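PDB 4GS5: acyl-CoA synthetase (AMP-forming)/AMP-acid ligase II-like protein from Dyadobacter fermentans, which probably acts as an AMP-forming ligase that activates a carboxylic acid with ATP and joins it to coenzyme A, as many members of its family do. Local coordinates for residues W285-P288 against Q294-V297. Numbering follows the deposited sequence.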
loop_
_atom_site.group_PDB
_atom_site.type_symbol
_atom_site.label_atom_id
_atom_site.label_comp_id
_atom_site.label_asym_id
_atom_site.label_seq_id
_atom_site.Cartn_x
_atom_site.Cartn_y
_atom_site.Cartn_z
ATOM N N TRP A 285 -25.487 8.347 -4.180
ATOM C CA TRP A 285 -25.479 8.050 -2.762
ATOM C C TRP A 285 -26.244 6.747 -2.558
ATOM O O TRP A 285 -26.435 5.980 -3.504
ATOM C CB TRP A 285 -26.126 9.195 -1.983
ATOM C CG TRP A 285 -25.726 9.265 -0.540
ATOM C CD1 TRP A 285 -26.556 9.193 0.551
ATOM C CD2 TRP A 285 -24.400 9.436 -0.024
ATOM N NE1 TRP A 285 -25.824 9.303 1.706
ATOM C CE2 TRP A 285 -24.499 9.457 1.383
ATOM C CE3 TRP A 285 -23.144 9.593 -0.613
ATOM C CZ2 TRP A 285 -23.382 9.621 2.213
ATOM C CZ3 TRP A 285 -22.032 9.750 0.214
ATOM C CH2 TRP A 285 -22.160 9.763 1.610
ATOM N N TRP A 286 -26.658 6.476 -1.327
ATOM C CA TRP A 286 -27.341 5.213 -1.061
ATOM C C TRP A 286 -28.277 5.346 0.115
ATOM O O TRP A 286 -28.194 6.299 0.898
ATOM C CB TRP A 286 -26.335 4.105 -0.776
ATOM C CG TRP A 286 -25.544 4.383 0.446
ATOM C CD1 TRP A 286 -24.392 5.133 0.526
ATOM C CD2 TRP A 286 -25.834 3.945 1.780
ATOM N NE1 TRP A 286 -23.954 5.178 1.828
ATOM C CE2 TRP A 286 -24.817 4.462 2.618
ATOM C CE3 TRP A 286 -26.855 3.174 2.351
ATOM C CZ2 TRP A 286 -24.792 4.231 3.995
ATOM C CZ3 TRP A 286 -26.830 2.944 3.716
ATOM C CH2 TRP A 286 -25.801 3.473 4.528
ATOM N N GLU A 287 -29.178 4.387 0.245
ATOM C CA GLU A 287 -30.013 4.354 1.436
ATOM C C GLU A 287 -30.274 2.913 1.835
ATOM O O GLU A 287 -30.132 1.999 1.019
ATOM C CB GLU A 287 -31.315 5.132 1.231
ATOM C CG GLU A 287 -32.228 4.564 0.173
ATOM C CD GLU A 287 -33.513 5.360 0.055
ATOM O OE1 GLU A 287 -33.636 6.155 -0.900
ATOM O OE2 GLU A 287 -34.398 5.199 0.926
ATOM N N PRO A 288 -30.593 2.701 3.112
ATOM C CA PRO A 288 -30.876 1.342 3.558
ATOM C C PRO A 288 -32.054 0.795 2.762
ATOM O O PRO A 288 -32.981 1.538 2.444
ATOM C CB PRO A 288 -31.268 1.530 5.024
ATOM C CG PRO A 288 -30.617 2.825 5.438
ATOM C CD PRO A 288 -30.636 3.685 4.208
ATOM N N GLN A 294 -28.166 -2.093 0.668
ATOM C CA GLN A 294 -27.961 -0.689 0.342
ATOM C C GLN A 294 -28.456 -0.436 -1.087
ATOM O O GLN A 294 -28.125 -1.178 -2.007
ATOM C CB GLN A 294 -26.487 -0.334 0.502
ATOM C CG GLN A 294 -25.973 -0.594 1.916
ATOM C CD GLN A 294 -24.489 -0.294 2.053
ATOM O OE1 GLN A 294 -23.652 -1.054 1.576
ATOM N NE2 GLN A 294 -24.162 0.823 2.707
ATOM N N LYS A 295 -29.273 0.596 -1.250
ATOM C CA LYS A 295 -29.875 0.920 -2.534
ATOM C C LYS A 295 -29.217 2.182 -3.086
ATOM O O LYS A 295 -29.263 3.247 -2.458
ATOM C CB LYS A 295 -31.374 1.173 -2.366
ATOM C CG LYS A 295 -32.114 1.414 -3.682
ATOM C CD LYS A 295 -33.413 2.229 -3.510
ATOM C CE LYS A 295 -34.333 1.648 -2.460
ATOM N NZ LYS A 295 -35.625 2.405 -2.375
ATOM N N LEU A 296 -28.630 2.061 -4.269
ATOM C CA LEU A 296 -27.962 3.182 -4.913
ATOM C C LEU A 296 -29.035 4.189 -5.305
ATOM O O LEU A 296 -30.078 3.807 -5.844
ATOM C CB LEU A 296 -27.227 2.699 -6.173
ATOM C CG LEU A 296 -26.468 3.774 -6.962
ATOM C CD1 LEU A 296 -25.231 4.221 -6.212
ATOM C CD2 LEU A 296 -26.074 3.223 -8.330
ATOM N N VAL A 297 -28.778 5.470 -5.032
ATOM C CA VAL A 297 -29.679 6.529 -5.462
ATOM C C VAL A 297 -28.908 7.676 -6.094
ATOM O O VAL A 297 -27.684 7.719 -6.010
ATOM C CB VAL A 297 -30.508 7.052 -4.296
ATOM C CG1 VAL A 297 -31.352 5.913 -3.721
ATOM C CG2 VAL A 297 -29.588 7.669 -3.215
#
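Trp286 and Gln294 meet on one face of a beta hairpin formed by strands 282-289 and 295-301, part of the small three-stranded sheet in the C-terminal lobe of this member of the AMP-binding (adenylate-forming) enzyme family. Two pairs of backbone hydrogen bonds join the strands: Trp285 with Val297 and Glu287 with Lys295, the bond from Lys295 N to Glu287 O being 2.8 Å long and nearly straight (169°). Between these pairs, Trp286 and Leu296 form a non-hydrogen-bonded pair, and Trp286 CA lies only 3.1 Å from Lys295 O in a CA-H...O contact.

Gln294 can be followed outward beneath the indole. Its CB lies 4.0 Å from Trp286 CE3, CG runs on under CE3 and CZ3, and the amide nitrogen NE2 comes to rest 3.4 Å from the plane of the Trp286 ring, over the middle of its six-membered part. The amide stands steeply against the indole, the planes 72° apart, while OE1 turns to a hydrogen bond with the backbone N of Asn254, tying the hairpin to strand 252-255. Trp286 CG sits between the backbone N and carbonyl carbon (chi1 63°), which sets the six-membered ring over the Gln294 chain; Ile253 packs against both side chains. With an alanine here the indole over the Gln294 chain is gone, and NE2 would probably be less firmly placed, the amide being held mainly through OE1.

The other face carries Trp285, Glu287, Lys295 and Val297, with Phe349 of helix 345-351 packing against Trp285, Glu287 and Val297. The Glu287 and Val297 side chains cross at about a right angle; Glu287 OE1 is hydrogen-bonded to Tyr330 OH and touches Val297 CG1 at 3.6 Å.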